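Local coordinates for protein lovastatin nonaketide synthase mokA (Monascus pilosus, PDB 6AD3) that catalyses the iterative nine-step assembly of the lovastatin (monacolin K) polyketide and is represented here by its condensation domain, at residues 80-84 with 407-412; 87-93 with 419-425; 274-278 with 433-437. The protein carries 1 engineered substitution. One frame throughout, in Å; residues are numbered along the deposited sequence.

How the contacts relate
The condensation domain has two halves, each built round a large sheet, with strand 453-460 crossing over to complete the N-terminal one. Contacts 1 and 2 join the halves along helix 80-91: contact 1 on its early turns against helix 408-414, contact 2 at its far end against the loop 419-425. Their centres lie about 16 Å apart, and Tyr84 touches Pro420 between them. Contact 3 sits within the C-terminal half, about 18 Å from contact 1 and 19 Å from contact 2 (centres), where the loop 274-278 meets strand 435-440. Along the chain 80-84, 87-93 and 274-278 come first, then their partners 407-412, 419-425 and 433-437 in the same order, so the contacts interleave.

Contact 1. Residues 80-84 with 407-412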
ATOM      1  N   LEU A  80     -11.046  -6.539 -10.632  1.00 18.33           N
ATOM      2  CA  LEU A  80      -9.808  -7.034 -11.204  1.00 17.95           C
ATOM      3  C   LEU A  80      -8.714  -7.138 -10.083  1.00 16.75           C
ATOM      4  O   LEU A  80      -7.999  -8.140  -9.974  1.00 17.89           O
ATOM      5  CB  LEU A  80      -9.395  -6.117 -12.345  1.00 19.33           C
ATOM      6  CG  LEU A  80     -10.218  -6.255 -13.634  1.00 21.83           C
ATOM      7  CD1 LEU A  80      -9.972  -5.071 -14.553  1.00 22.49           C
ATOM      8  CD2 LEU A  80      -9.889  -7.564 -14.319  1.00 22.75           C
ATOM      9  N   GLY A  81      -8.602  -6.101  -9.280  1.00 16.67           N
ATOM     10  CA  GLY A  81      -7.656  -6.078  -8.167  1.00 18.20           C
ATOM     11  C   GLY A  81      -7.981  -7.127  -7.129  1.00 15.66           C
ATOM     12  O   GLY A  81      -7.072  -7.807  -6.620  1.00 15.57           O
ATOM     13  N   GLN A  82      -9.265  -7.280  -6.776  1.00 15.76           N
ATOM     14  CA  GLN A  82      -9.645  -8.373  -5.862  1.00 15.58           C
ATOM     15  C   GLN A  82      -9.252  -9.747  -6.401  1.00 17.55           C
ATOM     16  O   GLN A  82      -8.786 -10.611  -5.660  1.00 18.48           O
ATOM     17  CB  GLN A  82     -11.126  -8.356  -5.576  1.00 16.67           C
ATOM     18  CG  GLN A  82     -11.581  -7.222  -4.674  1.00 14.84           C
ATOM     19  CD  GLN A  82     -13.092  -7.129  -4.581  1.00 16.02           C
ATOM     20  OE1 GLN A  82     -13.814  -7.554  -5.489  1.00 17.27           O
ATOM     21  NE2 GLN A  82     -13.585  -6.671  -3.435  1.00 15.14           N
ATOM     22  N   GLU A  83      -9.444  -9.958  -7.713  1.00 17.18           N
ATOM     23  CA  GLU A  83      -9.196 -11.237  -8.306  1.00 17.27           C
ATOM     24  C   GLU A  83      -7.719 -11.639  -8.229  1.00 17.30           C
ATOM     25  O   GLU A  83      -7.403 -12.761  -7.835  1.00 16.52           O
ATOM     26  CB  GLU A  83      -9.683 -11.237  -9.763  1.00 23.30           C
ATOM     27  CG  GLU A  83      -9.431 -12.542 -10.496  1.00 25.37           C
ATOM     28  CD  GLU A  83      -9.994 -12.547 -11.926  1.00 33.68           C
ATOM     29  OE1 GLU A  83     -10.876 -11.743 -12.261  1.00 34.69           O
ATOM     30  OE2 GLU A  83      -9.458 -13.290 -12.748  1.00 48.11           O
ATOM     31  N   TYR A  84      -6.806 -10.700  -8.505  1.00 17.27           N
ATOM     32  CA  TYR A  84      -5.380 -11.021  -8.421  1.00 17.66           C
ATOM     33  C   TYR A  84      -4.977 -11.247  -6.950  1.00 16.21           C
ATOM     34  O   TYR A  84      -4.298 -12.188  -6.616  1.00 17.55           O
ATOM     35  CB  TYR A  84      -4.512  -9.914  -9.038  1.00 17.47           C
ATOM     36  CG  TYR A  84      -3.025 -10.305  -9.102  1.00 18.20           C
ATOM     37  CD1 TYR A  84      -2.574 -11.258 -10.030  1.00 18.01           C
ATOM     38  CD2 TYR A  84      -2.122  -9.788  -8.195  1.00 16.68           C
ATOM     39  CE1 TYR A  84      -1.245 -11.644 -10.065  1.00 18.28           C
ATOM     40  CE2 TYR A  84      -0.794 -10.169  -8.193  1.00 15.73           C
ATOM     41  CZ  TYR A  84      -0.346 -11.086  -9.134  1.00 15.85           C
ATOM     42  OH  TYR A  84       0.951 -11.499  -9.052  1.00 17.08           O
ATOM     43  N   PRO A 407      -4.884  -2.405 -13.832  1.00 19.18           N
ATOM     44  CA  PRO A 407      -4.508  -3.133 -12.606  1.00 17.25           C
ATOM     45  C   PRO A 407      -3.292  -4.059 -12.869  1.00 17.64           C
ATOM     46  O   PRO A 407      -3.232  -4.712 -13.910  1.00 16.59           O
ATOM     47  CB  PRO A 407      -5.748  -3.959 -12.298  1.00 18.80           C
ATOM     48  CG  PRO A 407      -6.887  -3.196 -12.922  1.00 19.90           C
ATOM     49  CD  PRO A 407      -6.298  -2.617 -14.179  1.00 19.70           C
ATOM     50  N   TYR A 408      -2.261  -3.977 -12.040  1.00 16.51           N
ATOM     51  CA  TYR A 408      -0.964  -4.595 -12.408  1.00 14.75           C
ATOM     52  C   TYR A 408      -1.109  -6.122 -12.603  1.00 14.15           C
ATOM     53  O   TYR A 408      -0.412  -6.711 -13.423  1.00 15.81           O
ATOM     54  CB  TYR A 408       0.143  -4.273 -11.412  1.00 14.38           C
ATOM     55  CG  TYR A 408       0.042  -5.015 -10.115  1.00 13.82           C
ATOM     56  CD1 TYR A 408      -0.826  -4.594  -9.113  1.00 15.81           C
ATOM     57  CD2 TYR A 408       0.862  -6.063  -9.848  1.00 15.52           C
ATOM     58  CE1 TYR A 408      -0.914  -5.260  -7.893  1.00 14.05           C
ATOM     59  CE2 TYR A 408       0.772  -6.771  -8.636  1.00 14.80           C
ATOM     60  CZ  TYR A 408      -0.071  -6.291  -7.635  1.00 13.13           C
ATOM     61  OH  TYR A 408      -0.179  -7.035  -6.484  1.00 14.33           O
ATOM     62  N   GLY A 409      -2.034  -6.756 -11.873  1.00 14.67           N
ATOM     63  CA  GLY A 409      -2.247  -8.199 -12.024  1.00 14.83           C
ATOM     64  C   GLY A 409      -2.689  -8.576 -13.431  1.00 17.85           C
ATOM     65  O   GLY A 409      -2.321  -9.646 -13.951  1.00 16.15           O
ATOM     66  N   VAL A 410      -3.451  -7.704 -14.094  1.00 17.72           N
ATOM     67  CA  VAL A 410      -3.782  -8.033 -15.487  1.00 19.40           C
ATOM     68  C   VAL A 410      -2.607  -7.893 -16.429  1.00 17.95           C
ATOM     69  O   VAL A 410      -2.398  -8.772 -17.280  1.00 19.47           O
ATOM     70  CB  VAL A 410      -5.120  -7.480 -16.062  1.00 26.44           C
ATOM     71  CG1 VAL A 410      -5.936  -6.677 -15.115  1.00 21.05           C
ATOM     72  CG2 VAL A 410      -4.993  -6.900 -17.471  1.00 24.15           C
ATOM     73  N   LEU A 411      -1.708  -6.957 -16.146  1.00 17.34           N
ATOM     74  CA  LEU A 411      -0.418  -6.896 -16.889  1.00 17.38           C
ATOM     75  C   LEU A 411       0.414  -8.137 -16.658  1.00 17.57           C
ATOM     76  O   LEU A 411       0.956  -8.745 -17.596  1.00 19.63           O
ATOM     77  CB  LEU A 411       0.378  -5.672 -16.482  1.00 19.39           C
ATOM     78  CG  LEU A 411       1.667  -5.477 -17.254  1.00 21.78           C
ATOM     79  CD1 LEU A 411       1.395  -5.256 -18.736  1.00 24.39           C
ATOM     80  CD2 LEU A 411       2.482  -4.331 -16.690  1.00 21.99           C
ATOM     81  N   LEU A 412       0.609  -8.484 -15.405  1.00 15.76           N
ATOM     82  CA  LEU A 412       1.388  -9.651 -15.090  1.00 17.66           C
ATOM     83  C   LEU A 412       0.895 -10.899 -15.849  1.00 22.07           C
ATOM     84  O   LEU A 412       1.703 -11.679 -16.377  1.00 23.76           O
ATOM     85  CB  LEU A 412       1.324  -9.913 -13.596  1.00 18.40           C
ATOM     86  CG  LEU A 412       2.477  -9.456 -12.720  1.00 24.80           C
ATOM     87  CD1 LEU A 412       3.483  -8.503 -13.270  1.00 20.72           C
ATOM     88  CD2 LEU A 412       2.068  -9.148 -11.301  1.00 22.20           C
TER
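Tyr84 on helix 80-91 and Gly409 on helix 408-414 bring their CA atoms to 5.5 Å, and the axes of the two short helical segments pass 9.2 Å apart with their directions turned by 60°. This is a helix-helix crossing between the two halves of the condensation domain, whose two-lobed fold is related to chloramphenicol acetyltransferase. No hydrogen bond spans it; shape and apolar contact hold it together.

Tyr84 does most of the work. Its CG stands anti to the backbone N (chi1 -174°), which carries the ring out of its own helix and across the first turn of the other. Gly409 lies beneath one face of that ring in a CH-pi contact, with CA 3.9 Å from the ring centroid and displaced toward the rim. With no side chain at Gly409, the ring can settle this close to the backbone. Tyr408 meets the same ring along its CD2-CE2 side: its hydroxyl OH sits at the edge, near the ring plane, 3.6 Å from Tyr84 CE2. The two tyrosine planes are inclined at 68°, neither a stack nor a true edge-to-face pair.

One turn earlier, Leu80 fills the near end of the crossing. Its CB rests 3.9 Å from CG of Pro407, the residue at the N-cap position of helix 408-414, while CD2 approaches Val410 CG1 at 4.1 Å. Leu80 also leans on Arg247 and Leu250 of helix 239-251, and Val410 on Leu259 of helix 256-266, so this side of the crossing is covered by two further helices. On the other flank the backbone N of Tyr408 bonds to OD1 of Asn371. At the far tip of the Tyr84 side chain, the methyl CD2 of Leu412 comes within 3.4 Å of OH.

Contact 2. Residues 87-93 with 419-425; sequences RLQKAAD and VPGATAE
Leu88, Ala91 and Asp93 meet the loop 419-425 at the seam between the two halves of the condensation domain, where helix 80-91 runs out and its chain continues beside the loop. From Leu88 to Asp93 the two chains travel the same way, with Ala92 and Ala422 CA atoms only 4.5 Å apart.

Apolar contact comes first. Val419 straddles Arg87, turning CG2 toward its CB and CG1 toward its O, while the guanidinium leads off to a salt bridge with Glu83. Leu88 lays CD2 against the Pro420 ring, 3.7 Å from its CD. Ala91 points its CB at the loop, 3.9 Å from Pro420 O.

Next, a water ties helix to loop with three bonds. It donates to Leu88 O at 2.7 Å and to Pro420 O at 2.9 Å, and accepts from Ala422 N, so these three backbone atoms are joined through one water rather than to each other.

Beyond it the chains bond directly. Asp93 N donates to Ala422 O at 3.1 Å, an almost straight bond (163°). In return Ala424 N gives its hydrogen to Asp93 OD2 at 3.0 Å, arriving from above the carboxylate plane, 38° out of it. The other oxygen, OD1, touches the methyl CG2 of Thr423. Rotation about the first bond of Thr423 (chi1 68°) sets OG1 between N and the carbonyl carbon, where it accepts from Glu425 N in an ST turn that spans Ala424, and also bonds with Thr426 N.

Glu425, which touches a crystal neighbour, brings OE1 to 3.3 Å from Asp93 OD2; both are acceptors of like charge, so this is a close approach and not a hydrogen bond. Two carboxylates this close would favour a raised pKa on one of them, though the Ala424 N-H and the exposed setting probably soften the repulsion.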
ATOM      1  N   ARG A  87      -5.824 -14.679  -5.938  1.00 19.12           N
ATOM      2  CA  ARG A  87      -4.843 -15.674  -6.382  1.00 19.40           C
ATOM      3  C   ARG A  87      -3.635 -15.677  -5.481  1.00 19.75           C
ATOM      4  O   ARG A  87      -3.093 -16.742  -5.189  1.00 20.35           O
ATOM      5  CB  ARG A  87      -4.411 -15.408  -7.816  1.00 21.00           C
ATOM      6  CG  ARG A  87      -5.527 -15.528  -8.832  1.00 26.14           C
ATOM      7  CD  ARG A  87      -4.992 -15.319 -10.238  1.00 34.94           C
ATOM      8  NE  ARG A  87      -6.042 -14.943 -11.177  1.00 43.16           N
ATOM      9  CZ  ARG A  87      -6.807 -15.798 -11.849  1.00 51.29           C
ATOM     10  NH1 ARG A  87      -6.706 -17.099 -11.642  1.00 56.23           N
ATOM     11  NH2 ARG A  87      -7.719 -15.344 -12.688  1.00 47.41           N
ATOM     12  N   LEU A  88      -3.196 -14.491  -5.021  1.00 18.06           N
ATOM     13  CA  LEU A  88      -2.082 -14.433  -4.059  1.00 18.67           C
ATOM     14  C   LEU A  88      -2.489 -15.163  -2.804  1.00 19.04           C
ATOM     15  O   LEU A  88      -1.683 -15.872  -2.204  1.00 23.32           O
ATOM     16  CB  LEU A  88      -1.670 -12.980  -3.728  1.00 18.54           C
ATOM     17  CG  LEU A  88      -1.072 -12.109  -4.827  1.00 20.75           C
ATOM     18  CD1 LEU A  88      -0.952 -10.638  -4.392  1.00 20.15           C
ATOM     19  CD2 LEU A  88       0.279 -12.647  -5.254  1.00 24.51           C
ATOM     20  N   GLN A  89      -3.704 -14.908  -2.330  1.00 17.45           N
ATOM     21  CA  GLN A  89      -4.129 -15.475  -1.050  1.00 20.25           C
ATOM     22  C   GLN A  89      -4.183 -16.998  -1.155  1.00 22.02           C
ATOM     23  O   GLN A  89      -3.735 -17.730  -0.249  1.00 23.79           O
ATOM     24  CB  GLN A  89      -5.506 -14.930  -0.664  1.00 24.31           C
ATOM     25  CG  GLN A  89      -6.158 -15.707   0.460  1.00 34.61           C
ATOM     26  CD  GLN A  89      -7.444 -15.066   0.971  1.00 36.61           C
ATOM     27  OE1 GLN A  89      -8.430 -15.773   1.220  1.00 39.35           O
ATOM     28  NE2 GLN A  89      -7.358 -13.779   1.345  1.00 27.06           N
ATOM     29  N   LYS A  90      -4.707 -17.473  -2.264  1.00 20.15           N
ATOM     30  CA  LYS A  90      -4.791 -18.936  -2.497  1.00 24.53           C
ATOM     31  C   LYS A  90      -3.424 -19.608  -2.531  1.00 26.79           C
ATOM     32  O   LYS A  90      -3.287 -20.748  -2.134  1.00 25.84           O
ATOM     33  CB  LYS A  90      -5.539 -19.225  -3.786  1.00 29.57           C
ATOM     34  CG  LYS A  90      -7.029 -19.053  -3.639  1.00 43.09           C
ATOM     35  CD  LYS A  90      -7.790 -20.012  -4.528  1.00 52.55           C
ATOM     36  CE  LYS A  90      -7.379 -19.880  -5.982  1.00 57.18           C
ATOM     37  NZ  LYS A  90      -6.799 -21.161  -6.464  1.00 66.14           N
ATOM     38  N   ALA A  91      -2.435 -18.930  -3.089  1.00 24.63           N
ATOM     39  CA  ALA A  91      -1.104 -19.496  -3.225  1.00 24.95           C
ATOM     40  C   ALA A  91      -0.316 -19.515  -1.902  1.00 27.17           C
ATOM     41  O   ALA A  91       0.676 -20.228  -1.784  1.00 29.31           O
ATOM     42  CB  ALA A  91      -0.339 -18.736  -4.302  1.00 25.37           C
ATOM     43  N   ALA A  92      -0.723 -18.680  -0.937  1.00 20.90           N
ATOM     44  CA  ALA A  92      -0.055 -18.590   0.343  1.00 24.25           C
ATOM     45  C   ALA A  92      -0.428 -19.761   1.226  1.00 23.99           C
ATOM     46  O   ALA A  92      -1.593 -20.209   1.220  1.00 25.55           O
ATOM     47  CB  ALA A  92      -0.439 -17.289   1.035  1.00 24.07           C
ATOM     48  N   ASP A  93       0.527 -20.172   2.070  1.00 25.06           N
ATOM     49  CA  ASP A  93       0.267 -21.165   3.140  1.00 25.59           C
ATOM     50  C   ASP A  93      -0.792 -20.682   4.119  1.00 26.93           C
ATOM     51  O   ASP A  93      -1.587 -21.475   4.624  1.00 22.53           O
ATOM     52  CB  ASP A  93       1.589 -21.506   3.918  1.00 27.06           C
ATOM     53  CG  ASP A  93       2.584 -22.375   3.080  1.00 29.31           C
ATOM     54  OD1 ASP A  93       2.216 -22.809   1.976  1.00 30.95           O
ATOM     55  OD2 ASP A  93       3.737 -22.562   3.523  1.00 35.51           O
ATOM     56  N   VAL A 419       1.723 -16.528 -10.541  1.00 27.70           N
ATOM     57  CA  VAL A 419       1.382 -15.915  -9.251  1.00 24.43           C
ATOM     58  C   VAL A 419       2.395 -16.335  -8.176  1.00 26.41           C
ATOM     59  O   VAL A 419       2.597 -17.528  -7.925  1.00 25.55           O
ATOM     60  CB  VAL A 419      -0.015 -16.374  -8.817  1.00 29.01           C
ATOM     61  CG1 VAL A 419      -0.306 -15.909  -7.412  1.00 29.30           C
ATOM     62  CG2 VAL A 419      -1.071 -15.864  -9.798  1.00 28.17           C
ATOM     63  N   PRO A 420       3.025 -15.370  -7.511  1.00 24.49           N
ATOM     64  CA  PRO A 420       4.023 -15.781  -6.527  1.00 22.37           C
ATOM     65  C   PRO A 420       3.385 -16.326  -5.252  1.00 23.80           C
ATOM     66  O   PRO A 420       2.278 -15.888  -4.860  1.00 22.13           O
ATOM     67  CB  PRO A 420       4.779 -14.488  -6.229  1.00 23.54           C
ATOM     68  CG  PRO A 420       3.761 -13.400  -6.461  1.00 22.32           C
ATOM     69  CD  PRO A 420       2.858 -13.909  -7.571  1.00 23.84           C
ATOM     70  N   GLY A 421       4.093 -17.236  -4.583  1.00 20.81           N
ATOM     71  CA  GLY A 421       3.545 -17.925  -3.409  1.00 22.37           C
ATOM     72  C   GLY A 421       4.278 -17.584  -2.153  1.00 25.82           C
ATOM     73  O   GLY A 421       5.530 -17.598  -2.125  1.00 29.02           O
ATOM     74  N   ALA A 422       3.524 -17.160  -1.131  1.00 23.11           N
ATOM     75  CA  ALA A 422       4.112 -16.885   0.160  1.00 24.72           C
ATOM     76  C   ALA A 422       4.096 -18.161   0.993  1.00 26.20           C
ATOM     77  O   ALA A 422       3.099 -18.480   1.640  1.00 23.34           O
ATOM     78  CB  ALA A 422       3.354 -15.776   0.869  1.00 22.68           C
ATOM     79  N   THR A 423       5.168 -18.931   0.915  1.00 25.50           N
ATOM     80  CA  THR A 423       5.187 -20.254   1.555  1.00 27.21           C
ATOM     81  C   THR A 423       6.501 -20.495   2.345  1.00 31.71           C
ATOM     82  O   THR A 423       7.444 -19.657   2.342  1.00 31.80           O
ATOM     83  CB  THR A 423       5.040 -21.376   0.506  1.00 26.63           C
ATOM     84  OG1 THR A 423       6.213 -21.412  -0.303  1.00 27.52           O
ATOM     85  CG2 THR A 423       3.831 -21.151  -0.387  1.00 27.32           C
ATOM     86  N   ALA A 424       6.595 -21.672   2.947  1.00 30.99           N
ATOM     87  CA  ALA A 424       7.838 -22.110   3.568  1.00 35.63           C
ATOM     88  C   ALA A 424       8.741 -22.936   2.623  1.00 39.10           C
ATOM     89  O   ALA A 424       9.808 -23.396   3.052  1.00 40.84           O
ATOM     90  CB  ALA A 424       7.532 -22.907   4.837  1.00 40.12           C
ATOM     91  N   GLU A 425       8.313 -23.161   1.375  1.00 37.98           N
ATOM     92  CA  GLU A 425       9.108 -23.970   0.419  1.00 41.99           C
ATOM     93  C   GLU A 425       9.676 -23.207  -0.795  1.00 42.70           C
ATOM     94  O   GLU A 425      10.549 -23.716  -1.491  1.00 37.45           O
ATOM     95  CB  GLU A 425       8.311 -25.191  -0.083  1.00 57.66           C
ATOM     96  CG  GLU A 425       6.803 -24.996  -0.160  1.00 65.19           C
ATOM     97  CD  GLU A 425       6.106 -25.393   1.128  1.00 71.52           C
ATOM     98  OE1 GLU A 425       5.103 -24.737   1.491  1.00 68.88           O
ATOM     99  OE2 GLU A 425       6.596 -26.334   1.802  1.00 68.48           O
TER
HETATM  100  O   HOH W   1       1.034 -16.117  -2.217  1.00 23.27           O

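Contact 3. Residues 274-278 with 433-437; sequences SPVLP and FQAVF
Leu277 N donates to the side-chain oxygen OE1 of Gln434 at 2.8 Å in a nearly straight bond (164°), linking the loop 274-278 to the entrance of strand 435-440, an inner strand of the six-stranded mixed sheet in the C-terminal half of the condensation domain. The donor stands above the amide carbonyl plane, 37° out of it. Close by, Val276 brings its CA to 3.2 Å from the same oxygen and sets its CB over the amide. The Gln434 chain bends at its second torsion (chi2 78°), folding the amide back toward the loop.

The amide's other end is held too. NE2 donates to Ala430 O, and it also gives a hydrogen bond to a water 3.1 Å away; that water in turn donates to Pro275 O at 2.7 Å. Both ends of the amide therefore have polar partners, which should fix its rotation.

Further out, the backbone of Gln434 bonds with Val468 and that of Ala435 with Gly351, so the sheet itself positions the glutamine. Leu277 packs its side chain on Val468 and Phe348, and its methyl CD2 ends 4.4 Å from Ala435 CB.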
ATOM      1  N   SER A 274      13.378 -11.486 -18.086  1.00 31.72           N
ATOM      2  CA  SER A 274      13.312 -10.230 -17.349  1.00 37.14           C
ATOM      3  C   SER A 274      14.370 -10.239 -16.226  1.00 39.86           C
ATOM      4  O   SER A 274      14.419 -11.183 -15.428  1.00 30.75           O
ATOM      5  CB  SER A 274      11.923 -10.037 -16.778  1.00 39.00           C
ATOM      6  OG  SER A 274      10.974  -9.904 -17.805  1.00 40.51           O
ATOM      7  N   PRO A 275      15.298  -9.259 -16.248  1.00 32.78           N
ATOM      8  CA  PRO A 275      16.255  -9.145 -15.154  1.00 34.83           C
ATOM      9  C   PRO A 275      15.553  -8.898 -13.818  1.00 23.55           C
ATOM     10  O   PRO A 275      14.555  -8.201 -13.766  1.00 24.00           O
ATOM     11  CB  PRO A 275      17.106  -7.904 -15.539  1.00 41.67           C
ATOM     12  CG  PRO A 275      16.715  -7.559 -16.955  1.00 42.10           C
ATOM     13  CD  PRO A 275      15.296  -8.045 -17.083  1.00 43.94           C
ATOM     14  N   VAL A 276      16.133  -9.421 -12.755  1.00 24.69           N
ATOM     15  CA  VAL A 276      15.600  -9.222 -11.441  1.00 20.84           C
ATOM     16  C   VAL A 276      16.635  -8.442 -10.640  1.00 24.54           C
ATOM     17  O   VAL A 276      17.821  -8.458 -10.951  1.00 20.73           O
ATOM     18  CB  VAL A 276      15.288 -10.564 -10.756  1.00 28.44           C
ATOM     19  CG1 VAL A 276      14.353 -11.386 -11.623  1.00 27.92           C
ATOM     20  CG2 VAL A 276      16.566 -11.340 -10.472  1.00 36.74           C
ATOM     21  N   LEU A 277      16.154  -7.633  -9.720  1.00 19.43           N
ATOM     22  CA  LEU A 277      17.002  -6.824  -8.911  1.00 18.12           C
ATOM     23  C   LEU A 277      18.066  -7.678  -8.204  1.00 18.95           C
ATOM     24  O   LEU A 277      17.735  -8.661  -7.510  1.00 19.62           O
ATOM     25  CB  LEU A 277      16.139  -6.109  -7.877  1.00 16.91           C
ATOM     26  CG  LEU A 277      16.800  -4.966  -7.111  1.00 17.44           C
ATOM     27  CD1 LEU A 277      16.997  -3.777  -8.053  1.00 20.54           C
ATOM     28  CD2 LEU A 277      15.914  -4.596  -5.917  1.00 19.02           C
ATOM     29  N   PRO A 278      19.342  -7.267  -8.296  1.00 20.59           N
ATOM     30  CA  PRO A 278      20.365  -7.970  -7.506  1.00 21.18           C
ATOM     31  C   PRO A 278      20.204  -7.803  -6.019  1.00 19.94           C
ATOM     32  O   PRO A 278      19.462  -6.924  -5.544  1.00 17.80           O
ATOM     33  CB  PRO A 278      21.680  -7.327  -7.988  1.00 20.24           C
ATOM     34  CG  PRO A 278      21.362  -6.913  -9.389  1.00 21.40           C
ATOM     35  CD  PRO A 278      19.959  -6.362  -9.282  1.00 21.35           C
ATOM     36  N   PHE A 433       8.862  -6.751 -11.113  1.00 16.10           N
ATOM     37  CA  PHE A 433       9.622  -5.784 -10.329  1.00 14.27           C
ATOM     38  C   PHE A 433       9.780  -6.281  -8.912  1.00 14.93           C
ATOM     39  O   PHE A 433       8.884  -6.956  -8.399  1.00 13.63           O
ATOM     40  CB  PHE A 433       8.950  -4.391 -10.337  1.00 14.33           C
ATOM     41  CG  PHE A 433       7.479  -4.398  -9.977  1.00 12.71           C
ATOM     42  CD1 PHE A 433       6.515  -4.754 -10.922  1.00 14.56           C
ATOM     43  CD2 PHE A 433       7.042  -4.078  -8.682  1.00 12.93           C
ATOM     44  CE1 PHE A 433       5.170  -4.775 -10.596  1.00 15.43           C
ATOM     45  CE2 PHE A 433       5.705  -4.125  -8.362  1.00 14.05           C
ATOM     46  CZ  PHE A 433       4.760  -4.472  -9.314  1.00 14.77           C
ATOM     47  N   GLN A 434      10.901  -5.908  -8.272  1.00 14.03           N
ATOM     48  CA  GLN A 434      11.234  -6.436  -6.942  1.00 13.87           C
ATOM     49  C   GLN A 434      11.411  -5.313  -5.918  1.00 16.99           C
ATOM     50  O   GLN A 434      11.655  -5.574  -4.755  1.00 15.38           O
ATOM     51  CB  GLN A 434      12.508  -7.284  -6.988  1.00 14.44           C
ATOM     52  CG  GLN A 434      12.361  -8.527  -7.866  1.00 15.11           C
ATOM     53  CD  GLN A 434      12.455  -8.258  -9.360  1.00 16.85           C
ATOM     54  OE1 GLN A 434      13.352  -7.549  -9.850  1.00 16.85           O
ATOM     55  NE2 GLN A 434      11.524  -8.834 -10.104  1.00 17.37           N
ATOM     56  N   ALA A 435      11.224  -4.089  -6.366  1.00 14.83           N
ATOM     57  CA  ALA A 435      11.233  -2.914  -5.515  1.00 13.97           C
ATOM     58  C   ALA A 435       9.916  -2.150  -5.678  1.00 15.06           C
ATOM     59  O   ALA A 435       9.411  -1.979  -6.798  1.00 12.07           O
ATOM     60  CB  ALA A 435      12.378  -1.997  -5.921  1.00 14.74           C
ATOM     61  N   VAL A 436       9.431  -1.586  -4.573  1.00 13.49           N
ATOM     62  CA  VAL A 436       8.229  -0.749  -4.588  1.00 14.00           C
ATOM     63  C   VAL A 436       8.514   0.563  -3.868  1.00 15.00           C
ATOM     64  O   VAL A 436       9.229   0.585  -2.863  1.00 13.84           O
ATOM     65  CB  VAL A 436       7.038  -1.479  -3.918  1.00 14.41           C
ATOM     66  CG1 VAL A 436       5.876  -0.533  -3.592  1.00 13.90           C
ATOM     67  CG2 VAL A 436       6.550  -2.624  -4.797  1.00 13.56           C
ATOM     68  N   PHE A 437       7.839   1.617  -4.340  1.00 12.24           N
ATOM     69  CA  PHE A 437       7.850   2.933  -3.756  1.00 13.14           C
ATOM     70  C   PHE A 437       6.404   3.391  -3.562  1.00 12.23           C
ATOM     71  O   PHE A 437       5.612   3.451  -4.517  1.00 14.11           O
ATOM     72  CB  PHE A 437       8.577   3.922  -4.673  1.00 12.87           C
ATOM     73  CG  PHE A 437       8.621   5.351  -4.125  1.00 13.97           C
ATOM     74  CD1 PHE A 437       9.388   5.647  -3.022  1.00 19.68           C
ATOM     75  CD2 PHE A 437       7.865   6.367  -4.680  1.00 15.00           C
ATOM     76  CE1 PHE A 437       9.433   6.932  -2.495  1.00 22.57           C
ATOM     77  CE2 PHE A 437       7.983   7.678  -4.214  1.00 14.57           C
ATOM     78  CZ  PHE A 437       8.743   7.953  -3.114  1.00 16.99           C
TER
HETATM   79  O   HOH W   2      13.581  -5.480 -11.935  1.00 20.69           O
HETATM   80  O   HOH W   3      11.952  -8.738 -13.127  1.00 23.17           O